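Local coordinates for periplasmic solute binding protein (PDB 4RY1) that probably captures a sugar in the periplasm and hands it to an ABC-type importer, at residues D77-L82 with F290-K294; G92-P96 with A327-A331; Y178-K182 with F271-P275. All coordinates share one frame. Where two conformers were deposited one is given. Residue numbers count along the deposited sequence, not the author numbering.

Contacts 1 and 2 have centres about 20 Å apart, with nearest atoms about 9 Å apart, and their segments alternate along the chain: 77-82, 92-96, 290-294, 327-331. Both of contact 3's segments, 178-182 and 271-275, fall within the span that each of the other two closes. Its centre lies about 37 Å from that of contact 1, on the opposite side of the chain's centre, and about 30 Å from that of contact 2. Strand 107-123 of the mixed sheet neighbours all three. Contacts 1 and 2 thus tie late residues back to the early chain in one region, consistent with the chain crossings of a two-lobed periplasmic binding protein, while contact 3 packs the intervening part.

Contact 1. Residues D77-L82 with F290-K294; sequences DGFYDL and FAISK
Start with Phe-79: its ring (chi1 m) takes the methyl of Ala-291 over one face, a CH-pi contact with CB 4.0 Å from the ring centroid and 17° off the normal. A second apolar patch forms around Ile-292 (m, t): Leu-82 (m, t) brings CD2 to 3.5 Å from Ile-292 CD1, and Tyr-80 CB lies 3.7 Å from Ile-292 CG2. Helix 299-310 covers Ile-292 through Ala-302 and Met-306.

Segment 77-82 is irregular, ending in a 3-10 residue at Leu-82; Phe-79 and Tyr-80 have extended backbones. Residues 290-292 belong to strand 284-292. The end-to-end directions differ by 125°, and the closest CA atoms, those of Tyr-80 and Lys-294, stand 4.1 Å apart. One direct backbone bond joins the two segments, Tyr-80 N to Ile-292 O at 2.9 Å. Next to it a water bridges the gap, donating to Tyr-80 O (2.8 Å) and accepting from Ile-292 N (2.9 Å).

At the exposed edge Lys-294, all-trans from chi1 to chi4, runs beside Gly-78, whose phi is +79°, with Lys-294 CB 3.5 Å from Gly-78 O. Lys-294 NZ then donates to Asp-77 O at 2.6 Å. Ser-293 points away, its OG bonded to Glu-58.

Ala-291 also pairs with Met-62 of strand 61-64, and Phe-290 with Leu-111 of strand 107-123. The returning strand 284-292 therefore sits between strands from the early chain, with the 77-82 loop laid across its end, a topology consistent with the mixed sheet in one lobe of a periplasmic binding protein.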
ATOM      1  N   ASP A  77      -9.119   9.551 -19.843  1.00 17.17           N
ATOM      2  CA  ASP A  77     -10.173  10.561 -19.862  1.00 21.37           C
ATOM      3  C   ASP A  77     -10.314  11.286 -18.534  1.00 18.73           C
ATOM      4  O   ASP A  77     -10.908  12.353 -18.480  1.00 20.60           O
ATOM      5  CB  ASP A  77     -11.536   9.935 -20.160  1.00 21.77           C
ATOM      6  CG  ASP A  77     -11.620   9.297 -21.531  1.00 34.64           C
ATOM      7  OD1 ASP A  77     -10.903   9.735 -22.458  1.00 36.01           O
ATOM      8  OD2 ASP A  77     -12.451   8.368 -21.703  1.00 58.04           O
ATOM      9  N   GLY A  78      -9.796  10.696 -17.462  1.00 15.72           N
ATOM     10  CA  GLY A  78      -9.974  11.259 -16.141  1.00 17.13           C
ATOM     11  C   GLY A  78     -11.336  10.955 -15.561  1.00 16.92           C
ATOM     12  O   GLY A  78     -12.239  10.419 -16.210  1.00 18.42           O
ATOM     13  N   PHE A  79     -11.443  11.299 -14.300  1.00 13.63           N
ATOM     14  CA  PHE A  79     -12.657  11.154 -13.537  1.00 13.28           C
ATOM     15  C   PHE A  79     -13.377  12.494 -13.411  1.00 14.22           C
ATOM     16  O   PHE A  79     -12.862  13.564 -13.825  1.00 15.53           O
ATOM     17  CB  PHE A  79     -12.321  10.524 -12.183  1.00 13.31           C
ATOM     18  CG  PHE A  79     -11.792   9.118 -12.299  1.00 12.24           C
ATOM     19  CD1 PHE A  79     -12.596   8.083 -12.776  1.00 14.87           C
ATOM     20  CD2 PHE A  79     -10.474   8.824 -12.002  1.00 14.14           C
ATOM     21  CE1 PHE A  79     -12.111   6.799 -12.912  1.00 15.08           C
ATOM     22  CE2 PHE A  79      -9.995   7.524 -12.128  1.00 14.56           C
ATOM     23  CZ  PHE A  79     -10.816   6.512 -12.576  1.00 14.64           C
ATOM     24  N   TYR A  80     -14.579  12.451 -12.846  1.00 12.28           N
ATOM     25  CA  TYR A  80     -15.278  13.679 -12.534  1.00 13.52           C
ATOM     26  C   TYR A  80     -14.435  14.534 -11.577  1.00 14.24           C
ATOM     27  O   TYR A  80     -13.930  14.030 -10.559  1.00 15.02           O
ATOM     28  CB  TYR A  80     -16.635  13.356 -11.941  1.00 13.27           C
ATOM     29  CG  TYR A  80     -17.470  14.549 -11.554  1.00 12.80           C
ATOM     30  CD1 TYR A  80     -18.400  15.081 -12.440  1.00 15.36           C
ATOM     31  CD2 TYR A  80     -17.396  15.103 -10.267  1.00 15.24           C
ATOM     32  CE1 TYR A  80     -19.204  16.151 -12.084  1.00 15.76           C
ATOM     33  CE2 TYR A  80     -18.179  16.174  -9.914  1.00 15.87           C
ATOM     34  CZ  TYR A  80     -19.094  16.690 -10.819  1.00 16.01           C
ATOM     35  OH  TYR A  80     -19.878  17.744 -10.402  1.00 17.99           O
ATOM     36  N   ASP A  81     -14.309  15.814 -11.893  1.00 14.19           N
ATOM     37  CA  ASP A  81     -13.488  16.723 -11.091  1.00 13.53           C
ATOM     38  C   ASP A  81     -14.168  17.041  -9.759  1.00 14.11           C
ATOM     39  O   ASP A  81     -15.137  17.808  -9.689  1.00 14.14           O
ATOM     40  CB  ASP A  81     -13.233  18.001 -11.875  1.00 14.20           C
ATOM     41  CG  ASP A  81     -12.389  19.009 -11.140  1.00 16.02           C
ATOM     42  OD1 ASP A  81     -11.901  18.740 -10.020  1.00 15.32           O
ATOM     43  OD2 ASP A  81     -12.236  20.117 -11.717  1.00 19.77           O
ATOM     44  N   LEU A  82     -13.631  16.460  -8.687  1.00 12.76           N
ATOM     45  CA  LEU A  82     -14.243  16.608  -7.356  1.00 12.85           C
ATOM     46  C   LEU A  82     -14.227  18.030  -6.795  1.00 13.82           C
ATOM     47  O   LEU A  82     -15.004  18.339  -5.900  1.00 14.86           O
ATOM     48  CB  LEU A  82     -13.595  15.674  -6.348  1.00 12.91           C
ATOM     49  CG  LEU A  82     -13.692  14.177  -6.660  1.00 12.28           C
ATOM     50  CD1 LEU A  82     -13.062  13.394  -5.523  1.00 12.54           C
ATOM     51  CD2 LEU A  82     -15.114  13.693  -6.853  1.00 13.01           C
ATOM     52  N   PHE A 290     -11.816   7.412  -3.358  1.00 10.24           N
ATOM     53  CA  PHE A 290     -13.100   7.305  -4.041  1.00 10.95           C
ATOM     54  C   PHE A 290     -13.131   8.326  -5.169  1.00 10.87           C
ATOM     55  O   PHE A 290     -12.854   9.510  -4.951  1.00 10.85           O
ATOM     56  CB  PHE A 290     -14.295   7.558  -3.121  1.00 11.10           C
ATOM     57  CG  PHE A 290     -14.678   6.385  -2.257  1.00 11.11           C
ATOM     58  CD1 PHE A 290     -14.934   5.125  -2.799  1.00 11.98           C
ATOM     59  CD2 PHE A 290     -14.853   6.557  -0.887  1.00 12.43           C
ATOM     60  CE1 PHE A 290     -15.300   4.053  -1.984  1.00 12.04           C
ATOM     61  CE2 PHE A 290     -15.230   5.499  -0.093  1.00 14.78           C
ATOM     62  CZ  PHE A 290     -15.438   4.250  -0.624  1.00 13.71           C
ATOM     63  N   ALA A 291     -13.467   7.835  -6.367  1.00 10.68           N
ATOM     64  CA  ALA A 291     -13.614   8.655  -7.575  1.00 10.35           C
ATOM     65  C   ALA A 291     -15.050   8.566  -8.072  1.00 11.50           C
ATOM     66  O   ALA A 291     -15.719   7.567  -7.876  1.00 11.51           O
ATOM     67  CB  ALA A 291     -12.669   8.156  -8.660  1.00 11.07           C
ATOM     68  N   ILE A 292     -15.497   9.635  -8.716  1.00 11.07           N
ATOM     69  CA  ILE A 292     -16.805   9.704  -9.381  1.00 10.26           C
ATOM     70  C   ILE A 292     -16.613   9.552 -10.904  1.00 11.52           C
ATOM     71  O   ILE A 292     -15.708  10.134 -11.479  1.00 12.32           O
ATOM     72  CB  ILE A 292     -17.534  11.019  -9.061  1.00 11.23           C
ATOM     73  CG1 ILE A 292     -17.806  11.117  -7.558  1.00 11.76           C
ATOM     74  CG2 ILE A 292     -18.828  11.157  -9.853  1.00 13.32           C
ATOM     75  CD1 ILE A 292     -18.422  12.431  -7.096  1.00 13.03           C
ATOM     76  N   SER A 293     -17.497   8.770 -11.515  0.50 12.37           N
ATOM     77  CA  SER A 293     -17.472   8.539 -12.956  0.50 14.09           C
ATOM     78  C   SER A 293     -17.567   9.845 -13.703  0.50 15.21           C
ATOM     79  O   SER A 293     -18.394  10.681 -13.369  0.50 15.24           O
ATOM     80  CB  SER A 293     -18.637   7.667 -13.399  0.50 15.94           C
ATOM     81  OG  SER A 293     -18.742   7.682 -14.823  0.50 19.18           O
ATOM     82  N   LYS A 294     -16.736   9.981 -14.740  1.00 16.70           N
ATOM     83  CA  LYS A 294     -16.641  11.217 -15.508  1.00 20.16           C
ATOM     84  C   LYS A 294     -18.024  11.608 -15.997  1.00 17.32           C
ATOM     85  O   LYS A 294     -18.374  12.790 -15.968  1.00 20.92           O
ATOM     86  CB  LYS A 294     -15.647  11.108 -16.684  1.00 21.94           C
ATOM     87  CG  LYS A 294     -15.194  12.484 -17.209  1.00 33.52           C
ATOM     88  CD  LYS A 294     -14.293  12.422 -18.433  1.00 38.59           C
ATOM     89  CE  LYS A 294     -13.611  13.771 -18.714  1.00 35.89           C
ATOM     90  NZ  LYS A 294     -12.687  13.714 -19.884  1.00 36.65           N
TER
HETATM   91  O   HOH W   1     -13.526  11.718  -9.048  1.00 13.49           O

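Contact 2. Residues G92-P96 with A327-A331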
ATOM      1  N   GLY A  92     -12.337  21.170   2.463  1.00 22.55           N
ATOM      2  CA  GLY A  92     -11.578  21.948   3.460  1.00 23.03           C
ATOM      3  C   GLY A  92     -11.258  21.198   4.740  1.00 24.62           C
ATOM      4  O   GLY A  92     -10.362  21.591   5.474  1.00 24.77           O
ATOM      5  N   ASP A  93     -11.978  20.108   5.005  1.00 23.01           N
ATOM      6  CA  ASP A  93     -11.677  19.249   6.168  1.00 22.43           C
ATOM      7  C   ASP A  93     -10.452  18.361   6.000  1.00 20.64           C
ATOM      8  O   ASP A  93      -9.882  17.893   6.996  1.00 24.47           O
ATOM      9  CB  ASP A  93     -12.840  18.313   6.494  1.00 27.54           C
ATOM     10  CG  ASP A  93     -14.049  19.028   7.053  1.00 39.38           C
ATOM     11  OD1 ASP A  93     -13.936  20.185   7.518  1.00 40.15           O
ATOM     12  OD2 ASP A  93     -15.132  18.405   7.023  1.00 49.08           O
ATOM     13  N   PHE A  94     -10.070  18.106   4.748  1.00 19.56           N
ATOM     14  CA  PHE A  94      -9.024  17.137   4.433  1.00 17.59           C
ATOM     15  C   PHE A  94      -7.657  17.794   4.371  1.00 19.40           C
ATOM     16  O   PHE A  94      -7.543  18.951   3.978  1.00 21.19           O
ATOM     17  CB  PHE A  94      -9.335  16.390   3.133  1.00 18.41           C
ATOM     18  CG  PHE A  94     -10.535  15.501   3.242  1.00 17.04           C
ATOM     19  CD1 PHE A  94     -11.794  16.020   3.063  1.00 16.66           C
ATOM     20  CD2 PHE A  94     -10.413  14.155   3.566  1.00 20.17           C
ATOM     21  CE1 PHE A  94     -12.915  15.239   3.185  1.00 17.36           C
ATOM     22  CE2 PHE A  94     -11.552  13.364   3.691  1.00 18.65           C
ATOM     23  CZ  PHE A  94     -12.792  13.899   3.486  1.00 16.13           C
ATOM     24  N   PRO A  95      -6.620  17.062   4.755  1.00 20.06           N
ATOM     25  CA  PRO A  95      -5.301  17.673   4.731  1.00 20.38           C
ATOM     26  C   PRO A  95      -4.945  18.099   3.303  1.00 20.16           C
ATOM     27  O   PRO A  95      -5.114  17.310   2.372  1.00 18.91           O
ATOM     28  CB  PRO A  95      -4.392  16.551   5.221  1.00 24.93           C
ATOM     29  CG  PRO A  95      -5.285  15.665   6.027  1.00 27.38           C
ATOM     30  CD  PRO A  95      -6.594  15.696   5.307  1.00 22.75           C
ATOM     31  N   PRO A  96      -4.505  19.345   3.112  1.00 21.29           N
ATOM     32  CA  PRO A  96      -4.173  19.768   1.747  1.00 23.18           C
ATOM     33  C   PRO A  96      -3.186  18.861   1.035  1.00 22.30           C
ATOM     34  O   PRO A  96      -3.310  18.624  -0.175  1.00 19.09           O
ATOM     35  CB  PRO A  96      -3.551  21.142   1.956  1.00 23.06           C
ATOM     36  CG  PRO A  96      -4.196  21.659   3.189  1.00 27.22           C
ATOM     37  CD  PRO A  96      -4.469  20.473   4.063  1.00 23.57           C
ATOM     38  N   ALA A 327      -8.806   9.724   6.577  1.00 14.75           N
ATOM     39  CA  ALA A 327      -8.122  10.909   6.089  1.00 15.37           C
ATOM     40  C   ALA A 327      -8.645  12.192   6.744  1.00 13.06           C
ATOM     41  O   ALA A 327      -7.894  13.135   6.981  1.00 17.19           O
ATOM     42  CB  ALA A 327      -8.266  10.996   4.572  1.00 16.42           C
ATOM     43  N   ASN A 328      -9.943  12.235   7.018  1.00 12.14           N
ATOM     44  CA  ASN A 328     -10.558  13.407   7.665  1.00 13.63           C
ATOM     45  C   ASN A 328     -10.199  13.388   9.156  1.00 14.56           C
ATOM     46  O   ASN A 328     -10.593  12.456   9.852  1.00 12.34           O
ATOM     47  CB  ASN A 328     -12.074  13.338   7.518  1.00 15.11           C
ATOM     48  CG  ASN A 328     -12.762  14.586   8.052  1.00 18.09           C
ATOM     49  OD1 ASN A 328     -12.189  15.314   8.868  1.00 17.75           O
ATOM     50  ND2 ASN A 328     -13.950  14.885   7.542  1.00 21.06           N
ATOM     51  N   PRO A 329      -9.458  14.404   9.664  1.00 14.81           N
ATOM     52  CA  PRO A 329      -9.085  14.350  11.079  1.00 16.41           C
ATOM     53  C   PRO A 329     -10.290  14.328  12.025  1.00 14.09           C
ATOM     54  O   PRO A 329     -10.173  13.786  13.110  1.00 14.93           O
ATOM     55  CB  PRO A 329      -8.237  15.620  11.296  1.00 20.42           C
ATOM     56  CG  PRO A 329      -8.539  16.502  10.150  1.00 22.70           C
ATOM     57  CD  PRO A 329      -8.964  15.628   9.004  1.00 15.78           C
ATOM     58  N   LYS A 330     -11.420  14.906  11.632  1.00 14.48           N
ATOM     59  CA  LYS A 330     -12.619  14.878  12.489  1.00 15.95           C
ATOM     60  C   LYS A 330     -13.144  13.458  12.625  1.00 14.75           C
ATOM     61  O   LYS A 330     -13.687  13.073  13.657  1.00 13.49           O
ATOM     62  CB  LYS A 330     -13.716  15.790  11.944  1.00 18.50           C
ATOM     63  CG  LYS A 330     -13.289  17.241  11.911  1.00 22.91           C
ATOM     64  CD  LYS A 330     -14.402  18.089  11.339  1.00 29.46           C
ATOM     65  CE  LYS A 330     -14.130  19.562  11.570  1.00 37.83           C
ATOM     66  NZ  LYS A 330     -15.153  20.359  10.842  1.00 51.09           N
ATOM     67  N   ALA A 331     -12.995  12.680  11.559  1.00 12.57           N
ATOM     68  CA  ALA A 331     -13.394  11.278  11.575  1.00 11.95           C
ATOM     69  C   ALA A 331     -12.479  10.483  12.495  1.00 11.30           C
ATOM     70  O   ALA A 331     -12.971   9.671  13.313  1.00 12.48           O
ATOM     71  CB  ALA A 331     -13.411  10.698  10.168  1.00 12.40           C
TER
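This is a loop-to-helix-start packing contact, partly buried: residues 92-96, linking helices 86-89 and 96-100, lie against the turn that opens helix 329-337. The backbones come closest at Phe-94 and Asn-328, whose CA atoms are 5.2 Å apart. The Phe-94 ring reaches over, placing CD2 3.9 Å from Ala-327 CB, near the plane of the ring, and CE2 3.9 Å from Asn-328 CB. Pro-95 and Pro-329 pack next to it, with Pro-95 CD 3.3 Å from Ala-327 O and Pro-329 CD 3.2 Å from Asp-93 O.

Asn-328 is the N-cap: its OD1 accepts from Lys-330 N at 2.9 Å, while ND2 bonds to Ser-311 OG. Further out, at the more exposed edge, Asp-93 OD1 and Lys-330 NZ form a long salt bridge of 3.5 Å. Pro-95 holds the N-cap position of helix 96-100, so two helix starts meet here, while Ala-327 bonds through its backbone to Ile-113 of strand 107-123.

Contact 3. Residues Y178-K182 with F271-P275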
ATOM      1  N   TYR A 178      15.757   2.640   1.460  1.00 19.26           N
ATOM      2  CA  TYR A 178      17.202   2.597   1.713  1.00 19.96           C
ATOM      3  C   TYR A 178      17.972   3.586   0.828  1.00 20.66           C
ATOM      4  O   TYR A 178      18.801   4.372   1.305  1.00 22.43           O
ATOM      5  CB  TYR A 178      17.743   1.181   1.482  1.00 20.48           C
ATOM      6  CG  TYR A 178      19.256   1.057   1.541  1.00 21.93           C
ATOM      7  CD1 TYR A 178      19.920   0.992   2.767  1.00 26.22           C
ATOM      8  CD2 TYR A 178      20.022   0.957   0.372  1.00 28.52           C
ATOM      9  CE1 TYR A 178      21.299   0.862   2.829  1.00 25.97           C
ATOM     10  CE2 TYR A 178      21.401   0.808   0.430  1.00 28.55           C
ATOM     11  CZ  TYR A 178      22.032   0.767   1.662  1.00 27.06           C
ATOM     12  OH  TYR A 178      23.406   0.643   1.753  1.00 30.88           O
ATOM     13  N   MET A 179      17.695   3.529  -0.463  1.00 19.68           N
ATOM     14  CA  MET A 179      18.393   4.377  -1.437  1.00 22.12           C
ATOM     15  C   MET A 179      18.045   5.855  -1.282  1.00 21.40           C
ATOM     16  O   MET A 179      18.871   6.730  -1.553  1.00 22.14           O
ATOM     17  CB  MET A 179      18.118   3.913  -2.861  1.00 20.97           C
ATOM     18  CG  MET A 179      18.601   2.499  -3.165  1.00 19.80           C
ATOM     19  SD  MET A 179      20.425   2.237  -3.268  1.00 16.44           S
ATOM     20  CE  MET A 179      20.753   2.997  -4.867  1.00 22.16           C
ATOM     21  N   ALA A 180      16.828   6.134  -0.829  1.00 19.23           N
ATOM     22  CA  ALA A 180      16.434   7.531  -0.564  1.00 19.49           C
ATOM     23  C   ALA A 180      17.212   8.075   0.636  1.00 19.96           C
ATOM     24  O   ALA A 180      17.662   9.223   0.633  1.00 22.66           O
ATOM     25  CB  ALA A 180      14.947   7.645  -0.320  1.00 19.54           C
ATOM     26  N   GLN A 181      17.354   7.243   1.661  1.00 19.87           N
ATOM     27  CA  GLN A 181      18.167   7.585   2.836  1.00 20.21           C
ATOM     28  C   GLN A 181      19.615   7.833   2.475  1.00 23.21           C
ATOM     29  O   GLN A 181      20.242   8.774   2.962  1.00 25.77           O
ATOM     30  CB  GLN A 181      18.116   6.466   3.854  1.00 22.13           C
ATOM     31  CG  GLN A 181      16.750   6.326   4.484  1.00 21.05           C
ATOM     32  CD  GLN A 181      16.696   5.172   5.452  1.00 22.99           C
ATOM     33  OE1 GLN A 181      17.689   4.485   5.673  1.00 22.92           O
ATOM     34  NE2 GLN A 181      15.538   4.952   6.036  1.00 20.40           N
ATOM     35  N   LYS A 182      20.132   6.966   1.614  1.00 22.39           N
ATOM     36  CA  LYS A 182      21.563   7.003   1.247  1.00 22.07           C
ATOM     37  C   LYS A 182      21.928   8.158   0.330  1.00 31.43           C
ATOM     38  O   LYS A 182      22.952   8.820   0.493  1.00 29.26           O
ATOM     39  CB  LYS A 182      21.973   5.711   0.538  1.00 23.14           C
ATOM     40  CG  LYS A 182      23.449   5.683   0.174  1.00 28.67           C
ATOM     41  CD  LYS A 182      23.968   4.271   0.094  1.00 32.28           C
ATOM     42  CE  LYS A 182      25.486   4.270   0.151  1.00 46.84           C
ATOM     43  NZ  LYS A 182      26.047   3.278  -0.793  1.00 39.42           N
ATOM     44  N   PHE A 271      11.622   2.476  12.486  1.00 21.29           N
ATOM     45  CA  PHE A 271      11.889   2.854  11.120  1.00 19.72           C
ATOM     46  C   PHE A 271      13.385   2.765  10.860  1.00 20.75           C
ATOM     47  O   PHE A 271      14.166   3.622  11.268  1.00 22.59           O
ATOM     48  CB  PHE A 271      11.336   4.238  10.829  1.00 19.73           C
ATOM     49  CG  PHE A 271       9.847   4.235  10.716  1.00 19.10           C
ATOM     50  CD1 PHE A 271       9.061   4.256  11.849  1.00 17.77           C
ATOM     51  CD2 PHE A 271       9.242   4.154   9.500  1.00 17.91           C
ATOM     52  CE1 PHE A 271       7.685   4.220  11.769  1.00 17.33           C
ATOM     53  CE2 PHE A 271       7.857   4.094   9.408  1.00 16.51           C
ATOM     54  CZ  PHE A 271       7.080   4.154  10.543  1.00 18.18           C
ATOM     55  N   ILE A 272      13.765   1.709  10.165  1.00 19.16           N
ATOM     56  CA  ILE A 272      15.178   1.392   9.952  1.00 18.53           C
ATOM     57  C   ILE A 272      15.823   2.509   9.131  1.00 20.81           C
ATOM     58  O   ILE A 272      15.345   2.875   8.062  1.00 22.36           O
ATOM     59  CB  ILE A 272      15.359   0.029   9.254  1.00 20.18           C
ATOM     60  CG1 ILE A 272      14.678  -1.063  10.094  1.00 21.09           C
ATOM     61  CG2 ILE A 272      16.842  -0.279   9.055  1.00 20.28           C
ATOM     62  CD1 ILE A 272      14.581  -2.394   9.386  1.00 20.29           C
ATOM     63  N   THR A 273      16.945   3.014   9.618  1.00 20.29           N
ATOM     64  CA  THR A 273      17.593   4.169   8.985  1.00 22.33           C
ATOM     65  C   THR A 273      19.111   4.036   8.970  1.00 24.16           C
ATOM     66  O   THR A 273      19.703   3.487   9.895  1.00 26.87           O
ATOM     67  CB  THR A 273      17.206   5.466   9.712  1.00 23.95           C
ATOM     68  OG1 THR A 273      15.778   5.542   9.816  1.00 31.98           O
ATOM     69  CG2 THR A 273      17.671   6.682   8.975  1.00 24.80           C
ATOM     70  N   ILE A 274      19.714   4.525   7.890  1.00 19.85           N
ATOM     71  CA  ILE A 274      21.178   4.682   7.784  1.00 21.82           C
ATOM     72  C   ILE A 274      21.586   5.767   8.767  1.00 24.08           C
ATOM     73  O   ILE A 274      21.011   6.848   8.753  1.00 24.61           O
ATOM     74  CB  ILE A 274      21.628   5.120   6.363  1.00 25.87           C
ATOM     75  CG1 ILE A 274      21.338   4.048   5.315  1.00 24.63           C
ATOM     76  CG2 ILE A 274      23.135   5.407   6.331  1.00 30.72           C
ATOM     77  CD1 ILE A 274      21.505   4.490   3.876  1.00 31.20           C
ATOM     78  N   PRO A 275      22.588   5.493   9.620  1.00 21.86           N
ATOM     79  CA  PRO A 275      23.082   6.567  10.468  1.00 26.27           C
ATOM     80  C   PRO A 275      23.511   7.750   9.586  1.00 30.22           C
ATOM     81  O   PRO A 275      24.171   7.555   8.567  1.00 29.38           O
ATOM     82  CB  PRO A 275      24.272   5.918  11.188  1.00 26.84           C
ATOM     83  CG  PRO A 275      23.973   4.453  11.161  1.00 30.04           C
ATOM     84  CD  PRO A 275      23.350   4.250   9.816  1.00 25.48           C
TER
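Tyr-178 begins the segment, near the C-terminal end of helix 169-183. Its ring leans toward the loop, with CE1 3.8 Å from Ile-274 CD1, and the same methyl lies 3.7 Å from Tyr-178 O. The ring also stacks on Phe-208 and meets Trp-138 edge-to-face. About one helical turn on, Gln-181 points its CA-to-CB bond at the loop and makes both hydrogen bonds between the two segments. Its side chain (m, t) holds the amide across Thr-273, to the carbonyl before it and the N-H after it: Gln-181 NE2 donates to Ile-272 O at 2.9 Å, and Gln-181 OE1 accepts from Ile-274 N at 3.0 Å. Both ends have further partners, OE1 taking a bond from Trp-138 NE1 and NE2 giving one to Ser-280 O. Lys-182 closes the segment, with CB 3.6 Å from Ile-274 CD1, while its NZ leads off to a salt bridge with Glu-204 of helix 199-214.

In the loop, Ile-274 CD1 is thus lodged against both Tyr-178 and Lys-182, and Thr-273 OG1 donates to Phe-271 O at 2.9 Å. The chemistry implies that one glutamine amide, donor and acceptor at once, pairs with the loop backbone much as a peptide group would and helps fix the loop to the helix.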